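Local structure of 2-methyl-3-hydroxypyridine-5-carboxylic acid oxygenase (Mesorhizobium loti, 3ALJ) at residues Ala130-Pro135 with Arg163-Phe168; Phe205-Gln210 with Val246-Phe251; Lys282-Gly287 with Asp323-Trp328. The protein probably catalyses the flavin-dependent, oxygen-consuming opening of the pyridine ring of 2-methyl-3-hydroxypyridine-5-carboxylic acid, a step of vitamin B6 breakdown. One frame throughout, in Å; residues are numbered along the deposited sequence.

Contact 1 of 3, residues Ala130-Pro135 with Arg163-Phe168; sequences AVAADP and RDSIGF. With FAD (flavin-adenine dinucleotide), chain B.
Ser165 OG has two strong partners, one in the strand and one in its own helix: it takes the amide hydrogen of Ala133 in a bond of 3.0 Å from Ala133 N, bent to 145° at the hydrogen, and it is also hydrogen-bonded to Lys161 O in the preceding turn. The chi1 of 63° sets OG between the backbone N and the carbonyl carbon of Ser165, close enough to that turn to reach Lys161 while still facing the strand. The hydroxyl thus joins helix 161-166 to strand 130-134. Beside it, the methyl of Ala132 rests on the serine methylene, with CB of Ala132 and CB of Ser165 3.9 Å apart.

One residue further on, Ile166 continues the seam with carbon. Its CG1 lies 3.3 Å from Ala133 O, and its terminal CD1 packs against the methyl of Ala133. Pro135 meets Ile166 tip to tip, CD of Pro135 standing 3.9 Å from CD1 of Ile166. Within the helix Arg163 forms a side-on salt bridge with Asp164, NE to OD1 and NH2 to OD2, meeting both oxygens from above the carboxylate plane. The helix ends with Ile166; Gly167 follows with positive phi and leads the chain on to Phe168.

At the start of the strand the backbone of Ala130 reads the adenine edge of FAD: Ala130 N gives a bond of 3.0 Å to FAD N1A, and FAD N6A returns one of 2.8 Å to Ala130 O. Just beyond, the strand carries a classic beta bulge, two residues, Val131 and Ala132, lying opposite the single Thr140 of strand 138-141. Backbone recognition of adenine by a strand of a small antiparallel sheet, with a short helix packed beside it, belongs to the FAD-binding domain of this flavoprotein.

Contact 2 of 3, residues Phe205-Gln210 with Val246-Phe251; sequences FWPRVQ and VEMFPF
The loop between strands 199-203 and 211-216 meets the C-terminal part of helix 242-248 at one end of two inner strands of the seven-stranded sheet, and a buried methionine with an arginine-centred polar network joins the two. Arg208, in the conformer described here (a second was also modelled), turns two edges of its guanidinium to two acceptors. NH1 and NH2 both point end-on at Glu247 OE1, each 2.8 Å from it, forming a salt bridge; they reach that oxygen from the same face of the carboxylate, whose plane is turned 37° from the guanidinium. Side-on, NE and NH2 share a second oxygen, Gln210 OE1, with NE 3.0 Å and NH2 3.2 Å from it. Both oxygens lie nearly in the guanidinium plane, which would hold the group flat in this conformer, and NH2 serves both. A bend at chi3 of -62° folds the arginine end across to the helix.

The amide of Gln210 is held through NE2 as well, which is hydrogen-bonded to Val244 O. Val244 O thus probably helps orient the amide whose OE1 receives the arginine.

Met248 runs alongside this network. Its SD lies 3.5 Å from Gln210 OE1 and also close to Arg208 NH2, while a bend at chi3 carries CE into the curve of the loop. There the methyl sits 3.3 Å from Arg208 O and touches CD of Pro207. Farther in, Phe249 presents the edge of its ring to the loop backbone, with CZ 3.5 Å from Gln210 O, and its CE1 meets the glutamine CB. A charged bridge at the surface and a methionine and phenylalanine inside pack this beta hairpin, whose long connecting loop holds a cis peptide before Pro207, against a helix.

Contact 3 of 3, residues Lys282-Gly287 with Asp323-Trp328; sequences KVALVG and DALVAW
Leu325 and Trp328, one helical turn apart, are the two bumps that helix 321-349 lowers onto strand 283-285, and the methyl of Ala284 fits in the notch between them. It is shared evenly: CB of Ala284 is 3.9 Å from CD2 of Leu325 and 3.9 Å from CZ3 of Trp328. The axes of segments 283-285 and 323-328 pass 9.2 Å apart and run nearly parallel, at 21°.

The leucine branch does more than meet this methyl. CD2 of Leu325 beds into the strand backbone, 3.5 Å from Val283 O. The same CD2 of Leu325 lies 3.7 Å from the carbonyl carbon C of Lys282. The indole lies further along. Having CG anti to the backbone N, chi1 163°, Trp328 swings its six-membered ring out toward the strand end, where CH2 comes edge-on to within 3.4 Å of Leu285 O. Val286 crosses the indole at about a right angle and, in the conformer given, brings CG1 to 4.0 Å from CZ2 of Trp328, adding a side to the hollow that takes the ring. Val283 and Leu285 turn to the other side of the sheet, against helix 161-166.

The indole nitrogen is satisfied away from the strand, NE1 of Trp328 being hydrogen-bonded to Asn307 O in helix 300-314, which leaves the carbon rim to the strand. No hydrogen bond crosses between the two segments: methyls, an aromatic edge and buried backbone carbonyls meet here, so cohesion rests on close fit and the exclusion of water.

In the fold
Along the chain the contacts follow in series, contact 1, then 2, then 3. Contacts 1 and 3 are neighbours, their centres 14 Å apart: Pro135 O is probably hydrogen-bonded to Lys282 N at 2.9 Å, and Phe168 and Arg163 pack on Leu285. Strand 283-285 of the six-stranded sheet thus lies between helix 161-166 and helix 321-349. FAD touches Ala130 of contact 1 and Gly287 of contact 3, so those two belong to its cradle. Contact 2, across the chain's centre, packs a hairpin loop of the seven-stranded sheet onto helix 242-248; its centre is 45 Å from contact 1 and 46 Å from contact 3, nearest atoms about 29 and 28 Å.

Contact 1 of 3, residues Ala130-Pro135 with Arg163-Phe168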
# COMPACT_ATOMS: atom_id res chain seq x y z
N ALA A 130 -7.91 -15.77 10.97
CA ALA A 130 -7.32 -15.80 12.32
C ALA A 130 -8.18 -14.95 13.21
O ALA A 130 -8.48 -13.79 12.95
CB ALA A 130 -5.89 -15.19 12.37
N VAL A 131 -8.73 -15.57 14.30
CA VAL A 131 -9.65 -14.79 15.19
C VAL A 131 -8.98 -14.55 16.53
O VAL A 131 -9.37 -13.55 17.22
CB VAL A 131 -11.05 -15.46 15.36
CG1 VAL A 131 -11.73 -15.63 14.04
CG2 VAL A 131 -10.88 -16.75 16.05
N ALA A 132 -7.97 -15.33 16.88
CA ALA A 132 -7.26 -15.05 18.11
C ALA A 132 -5.85 -15.46 18.03
O ALA A 132 -5.48 -16.39 17.26
CB ALA A 132 -8.00 -15.69 19.33
N ALA A 133 -4.98 -14.82 18.78
CA ALA A 133 -3.56 -15.24 18.80
C ALA A 133 -3.04 -15.20 20.24
O ALA A 133 -3.52 -14.38 21.03
CB ALA A 133 -2.64 -14.25 17.92
N ASP A 134 -2.01 -16.00 20.51
CA ASP A 134 -1.48 -16.03 21.87
C ASP A 134 0.02 -15.79 21.68
O ASP A 134 0.64 -16.48 20.84
CB ASP A 134 -1.72 -17.43 22.46
CG ASP A 134 -1.35 -17.53 23.91
OD1 ASP A 134 -0.31 -16.99 24.36
OD2 ASP A 134 -2.10 -18.13 24.70
N PRO A 135 0.59 -14.82 22.41
CA PRO A 135 2.05 -14.60 22.38
C PRO A 135 2.95 -15.80 22.61
O PRO A 135 4.10 -15.81 22.21
CB PRO A 135 2.29 -13.65 23.54
CG PRO A 135 1.04 -12.82 23.65
CD PRO A 135 -0.10 -13.79 23.22
N ARG A 163 -4.05 -8.58 16.44
CA ARG A 163 -3.79 -7.51 17.34
C ARG A 163 -4.87 -7.36 18.41
O ARG A 163 -4.52 -7.36 19.61
CB ARG A 163 -3.83 -6.23 16.49
CG ARG A 163 -3.62 -4.92 17.33
CD ARG A 163 -3.93 -3.71 16.49
NE ARG A 163 -5.33 -3.67 16.09
CZ ARG A 163 -5.80 -3.21 14.96
NH1 ARG A 163 -5.05 -2.74 13.98
NH2 ARG A 163 -7.12 -3.20 14.82
N ASP A 164 -6.14 -7.37 17.99
CA ASP A 164 -7.13 -7.00 19.02
C ASP A 164 -7.45 -8.16 19.95
O ASP A 164 -7.94 -7.87 21.08
CB ASP A 164 -8.35 -6.47 18.32
CG ASP A 164 -8.08 -5.02 17.71
OD1 ASP A 164 -7.13 -4.35 18.19
OD2 ASP A 164 -8.85 -4.63 16.87
N SER A 165 -7.20 -9.39 19.55
CA SER A 165 -7.39 -10.50 20.57
C SER A 165 -6.41 -10.46 21.65
O SER A 165 -6.74 -10.83 22.81
CB SER A 165 -7.28 -11.88 19.88
OG SER A 165 -5.99 -12.10 19.32
N ILE A 166 -5.22 -9.96 21.42
CA ILE A 166 -4.19 -9.82 22.43
C ILE A 166 -4.37 -8.51 23.18
O ILE A 166 -4.17 -8.50 24.45
CB ILE A 166 -2.77 -9.89 21.74
CG1 ILE A 166 -2.58 -11.27 21.21
CG2 ILE A 166 -1.63 -9.42 22.71
CD1 ILE A 166 -1.35 -11.45 20.30
N GLY A 167 -4.68 -7.41 22.48
CA GLY A 167 -4.87 -6.16 23.16
C GLY A 167 -3.66 -5.32 23.04
O GLY A 167 -2.65 -5.57 23.75
N PHE A 168 -3.67 -4.37 22.08
CA PHE A 168 -2.57 -3.41 22.01
C PHE A 168 -3.10 -2.03 22.11
O PHE A 168 -4.16 -1.66 21.48
CB PHE A 168 -1.93 -3.52 20.57
CG PHE A 168 -1.03 -4.64 20.41
CD1 PHE A 168 -1.58 -5.92 20.23
CD2 PHE A 168 0.39 -4.46 20.39
CE1 PHE A 168 -0.69 -7.08 20.00
CE2 PHE A 168 1.26 -5.55 20.17
CZ PHE A 168 0.74 -6.89 20.01
PA FAD B . -4.30 -5.36 3.56
O1A FAD B . -3.82 -5.00 2.19
O2A FAD B . -5.47 -4.77 4.08
O5B FAD B . -4.44 -6.95 3.57
C5B FAD B . -4.92 -7.66 4.75
C4B FAD B . -5.41 -8.96 4.16
O4B FAD B . -5.80 -9.70 5.37
C3B FAD B . -6.64 -8.87 3.34
O3B FAD B . -6.54 -9.68 2.15
C2B FAD B . -7.78 -9.32 4.33
O2B FAD B . -8.90 -9.93 3.68
C1B FAD B . -7.11 -10.37 5.16
N9A FAD B . -7.59 -10.45 6.50
C8A FAD B . -8.15 -9.49 7.30
N7A FAD B . -8.40 -9.95 8.54
C5A FAD B . -7.99 -11.28 8.53
C6A FAD B . -7.92 -12.24 9.53
N6A FAD B . -8.38 -11.97 10.80
N1A FAD B . -7.42 -13.43 9.18
C2A FAD B . -7.01 -13.72 7.94
N3A FAD B . -7.02 -12.81 6.92
C4A FAD B . -7.50 -11.58 7.27
N1 FAD B . 0.25 2.25 -0.32
C2 FAD B . 1.26 2.36 -1.15
O2 FAD B . 2.37 1.84 -0.95
N3 FAD B . 1.12 3.10 -2.33
C4 FAD B . -0.09 3.70 -2.67
O4 FAD B . -0.21 4.23 -3.84
C4X FAD B . -1.13 3.59 -1.77
N5 FAD B . -2.36 4.29 -2.01
C5X FAD B . -3.37 4.22 -1.07
C6 FAD B . -4.54 4.98 -1.23
C7 FAD B . -5.57 4.87 -0.32
C7M FAD B . -6.86 5.71 -0.54
C8 FAD B . -5.44 4.07 0.79
C8M FAD B . -6.56 3.95 1.85
C9 FAD B . -4.27 3.32 0.97
C9A FAD B . -3.19 3.42 0.05
N10 FAD B . -1.94 2.68 0.23
C10 FAD B . -0.94 2.82 -0.64
C1' FAD B . -1.78 1.82 1.50
C2' FAD B . -2.02 0.36 1.14
O2' FAD B . -3.34 0.23 0.56
C3' FAD B . -2.04 -0.48 2.44
O3' FAD B . -1.06 0.12 3.36
C4' FAD B . -1.62 -1.88 2.26
O4' FAD B . -2.61 -2.51 1.38
C5' FAD B . -1.65 -2.64 3.54
O5' FAD B . -1.26 -3.99 3.28
P FAD B . -1.53 -5.04 4.43
O1P FAD B . -1.10 -6.33 3.87
O2P FAD B . -0.99 -4.60 5.75
O3P FAD B . -3.14 -5.01 4.63

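Contact 2 of 3, residues Phe205-Gln210 with Val246-Phe251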
# COMPACT_ATOMS: atom_id res chain seq x y z
N PHE A 205 -9.45 23.95 -5.80
CA PHE A 205 -10.32 24.41 -4.69
C PHE A 205 -11.46 25.25 -5.20
O PHE A 205 -12.41 25.41 -4.42
CB PHE A 205 -9.46 25.17 -3.69
CG PHE A 205 -8.34 24.36 -3.10
CD1 PHE A 205 -8.60 23.20 -2.38
CD2 PHE A 205 -7.04 24.67 -3.32
CE1 PHE A 205 -7.47 22.42 -1.86
CE2 PHE A 205 -5.98 23.95 -2.79
CZ PHE A 205 -6.21 22.84 -2.05
N TRP A 206 -11.36 25.84 -6.38
CA TRP A 206 -12.39 26.68 -6.94
C TRP A 206 -12.71 26.13 -8.29
O TRP A 206 -11.81 25.73 -9.00
CB TRP A 206 -11.87 28.18 -7.02
CG TRP A 206 -12.90 29.10 -7.65
CD1 TRP A 206 -13.85 29.82 -6.94
CD2 TRP A 206 -13.18 29.27 -9.03
NE1 TRP A 206 -14.61 30.49 -7.83
CE2 TRP A 206 -14.31 30.15 -9.10
CE3 TRP A 206 -12.59 28.84 -10.17
CZ2 TRP A 206 -14.82 30.61 -10.32
CZ3 TRP A 206 -13.15 29.27 -11.46
CH2 TRP A 206 -14.27 30.11 -11.47
N PRO A 207 -13.99 26.11 -8.73
CA PRO A 207 -15.18 26.62 -8.04
C PRO A 207 -15.73 25.60 -7.04
O PRO A 207 -16.60 25.98 -6.25
CB PRO A 207 -16.18 26.83 -9.21
CG PRO A 207 -15.81 25.73 -10.23
CD PRO A 207 -14.24 25.70 -10.13
N ARG A 208 -15.15 24.35 -7.03
CA ARG A 208 -15.41 23.48 -5.89
C ARG A 208 -14.18 22.64 -5.65
O ARG A 208 -13.22 22.68 -6.41
CB ARG A 208 -16.55 22.48 -6.16
CG ARG A 208 -17.81 23.15 -6.72
CD ARG A 208 -18.80 22.15 -7.26
NE ARG A 208 -18.26 21.38 -8.37
CZ ARG A 208 -18.55 21.58 -9.64
NH1 ARG A 208 -19.34 22.64 -9.90
NH2 ARG A 208 -18.08 20.78 -10.61
N VAL A 209 -14.19 21.92 -4.51
CA VAL A 209 -13.01 21.17 -4.05
C VAL A 209 -13.15 19.83 -4.76
O VAL A 209 -13.96 18.94 -4.34
CB VAL A 209 -13.02 21.05 -2.52
CG1 VAL A 209 -11.87 20.29 -2.07
CG2 VAL A 209 -12.94 22.53 -1.92
N GLN A 210 -12.31 19.60 -5.76
CA GLN A 210 -12.32 18.36 -6.51
C GLN A 210 -10.90 18.16 -7.01
O GLN A 210 -10.31 19.10 -7.58
CB GLN A 210 -13.27 18.27 -7.75
CG GLN A 210 -14.75 18.19 -7.30
CD GLN A 210 -15.68 18.14 -8.52
OE1 GLN A 210 -16.64 18.89 -8.48
NE2 GLN A 210 -15.53 17.30 -9.47
N VAL A 246 -16.69 15.73 -15.32
CA VAL A 246 -16.33 16.32 -16.62
C VAL A 246 -16.30 17.86 -16.56
O VAL A 246 -15.38 18.51 -17.21
CB VAL A 246 -17.31 15.80 -17.70
CG1 VAL A 246 -17.10 16.59 -19.08
CG2 VAL A 246 -17.11 14.31 -17.92
N GLU A 247 -17.17 18.49 -15.76
CA GLU A 247 -17.16 19.97 -15.69
C GLU A 247 -15.78 20.48 -15.24
O GLU A 247 -15.30 21.49 -15.79
CB GLU A 247 -18.23 20.49 -14.75
CG GLU A 247 -18.12 22.01 -14.57
CD GLU A 247 -19.20 22.61 -13.66
OE1 GLU A 247 -19.57 21.97 -12.60
OE2 GLU A 247 -19.67 23.72 -14.03
N MET A 248 -15.16 19.82 -14.25
CA MET A 248 -13.90 20.37 -13.73
C MET A 248 -12.69 19.68 -14.31
O MET A 248 -11.65 20.25 -14.19
CB MET A 248 -13.90 20.43 -12.14
CG MET A 248 -14.65 21.87 -11.48
SD MET A 248 -14.69 21.52 -9.81
CE MET A 248 -12.95 21.99 -9.58
N PHE A 249 -12.85 18.62 -15.08
CA PHE A 249 -11.73 17.94 -15.74
C PHE A 249 -12.13 17.57 -17.15
O PHE A 249 -12.11 16.39 -17.56
CB PHE A 249 -11.33 16.68 -14.97
CG PHE A 249 -11.06 16.98 -13.49
CD1 PHE A 249 -12.10 17.04 -12.55
CD2 PHE A 249 -9.73 17.22 -12.97
CE1 PHE A 249 -11.90 17.35 -11.22
CE2 PHE A 249 -9.49 17.51 -11.60
CZ PHE A 249 -10.57 17.60 -10.70
N PRO A 250 -12.41 18.63 -17.93
CA PRO A 250 -13.00 18.30 -19.24
C PRO A 250 -12.07 17.61 -20.17
O PRO A 250 -12.47 16.83 -21.02
CB PRO A 250 -13.46 19.70 -19.75
CG PRO A 250 -12.50 20.66 -19.07
CD PRO A 250 -12.47 20.09 -17.59
N PHE A 251 -10.76 17.81 -20.00
CA PHE A 251 -9.72 17.20 -20.78
C PHE A 251 -9.60 15.66 -20.54
O PHE A 251 -8.89 14.95 -21.29
CB PHE A 251 -8.41 17.91 -20.52
CG PHE A 251 -8.25 18.25 -19.08
CD1 PHE A 251 -8.55 19.55 -18.66
CD2 PHE A 251 -7.87 17.29 -18.14
CE1 PHE A 251 -8.55 19.88 -17.27
CE2 PHE A 251 -7.85 17.61 -16.77
CZ PHE A 251 -8.19 18.86 -16.32

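Contact 3 of 3, residues Lys282-Gly287 with Asp323-Trp328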
# COMPACT_ATOMS: atom_id res chain seq x y z
N LYS A 282 5.94 -14.18 20.63
CA LYS A 282 6.24 -14.69 19.30
C LYS A 282 5.31 -14.07 18.22
O LYS A 282 5.39 -14.55 17.11
CB LYS A 282 6.15 -16.19 19.23
CG LYS A 282 7.20 -16.92 20.20
CD LYS A 282 6.81 -18.45 20.25
CE LYS A 282 7.30 -19.24 21.50
NZ LYS A 282 8.72 -19.06 21.46
N VAL A 283 4.54 -13.05 18.60
CA VAL A 283 3.61 -12.39 17.62
C VAL A 283 4.21 -11.07 17.17
O VAL A 283 4.60 -10.22 17.95
CB VAL A 283 2.29 -12.10 18.33
CG1 VAL A 283 1.36 -11.28 17.39
CG2 VAL A 283 1.57 -13.48 18.70
N ALA A 284 4.24 -10.87 15.82
CA ALA A 284 4.63 -9.55 15.23
C ALA A 284 3.49 -9.08 14.39
O ALA A 284 2.92 -9.84 13.56
CB ALA A 284 5.80 -9.72 14.35
N LEU A 285 3.18 -7.82 14.59
CA LEU A 285 2.11 -7.12 13.77
C LEU A 285 2.82 -6.36 12.64
O LEU A 285 3.73 -5.58 12.90
CB LEU A 285 1.37 -6.10 14.64
CG LEU A 285 0.71 -6.80 15.87
CD1 LEU A 285 -0.03 -5.70 16.65
CD2 LEU A 285 -0.26 -7.94 15.50
N VAL A 286 2.36 -6.56 11.41
CA VAL A 286 3.06 -6.00 10.18
C VAL A 286 2.03 -5.31 9.34
O VAL A 286 0.96 -5.91 9.10
CB VAL A 286 3.74 -7.12 9.33
CG1 VAL A 286 4.86 -7.86 10.22
CG2 VAL A 286 2.76 -8.04 8.47
N GLY A 287 2.33 -4.15 8.77
CA GLY A 287 1.43 -3.59 7.79
C GLY A 287 0.35 -2.75 8.44
O GLY A 287 0.60 -2.14 9.50
N ASP A 323 13.35 -12.17 21.03
CA ASP A 323 14.32 -11.14 20.98
C ASP A 323 14.47 -10.55 19.57
O ASP A 323 14.73 -9.35 19.44
CB ASP A 323 15.70 -11.67 21.44
CG ASP A 323 15.78 -11.93 22.93
OD1 ASP A 323 14.90 -11.48 23.69
OD2 ASP A 323 16.81 -12.53 23.28
N ALA A 324 14.41 -11.40 18.55
CA ALA A 324 14.46 -10.88 17.15
C ALA A 324 13.34 -9.91 16.86
O ALA A 324 13.59 -8.89 16.17
CB ALA A 324 14.44 -11.97 16.14
N LEU A 325 12.19 -10.20 17.40
CA LEU A 325 11.06 -9.25 17.20
C LEU A 325 11.23 -7.91 17.83
O LEU A 325 10.90 -6.86 17.25
CB LEU A 325 9.70 -9.85 17.69
CG LEU A 325 9.05 -10.77 16.60
CD1 LEU A 325 9.84 -11.67 15.73
CD2 LEU A 325 7.78 -11.56 17.20
N VAL A 326 11.77 -7.87 19.08
CA VAL A 326 12.05 -6.64 19.71
C VAL A 326 13.17 -5.90 18.90
O VAL A 326 13.06 -4.67 18.69
CB VAL A 326 12.45 -6.96 21.18
CG1 VAL A 326 13.10 -5.69 21.89
CG2 VAL A 326 11.22 -7.32 21.98
N ALA A 327 14.20 -6.63 18.45
CA ALA A 327 15.26 -5.89 17.74
C ALA A 327 14.67 -5.30 16.44
O ALA A 327 15.09 -4.23 16.02
CB ALA A 327 16.39 -6.85 17.42
N TRP A 328 13.78 -6.08 15.83
CA TRP A 328 13.19 -5.62 14.53
C TRP A 328 12.41 -4.34 14.69
O TRP A 328 12.64 -3.36 13.95
CB TRP A 328 12.24 -6.69 14.08
CG TRP A 328 11.22 -6.30 13.02
CD1 TRP A 328 11.46 -6.02 11.67
CD2 TRP A 328 9.79 -6.21 13.24
NE1 TRP A 328 10.24 -5.71 11.04
CE2 TRP A 328 9.24 -5.81 12.00
CE3 TRP A 328 8.93 -6.37 14.36
CZ2 TRP A 328 7.87 -5.74 11.80
CZ3 TRP A 328 7.56 -6.21 14.18
CH2 TRP A 328 7.08 -5.82 12.92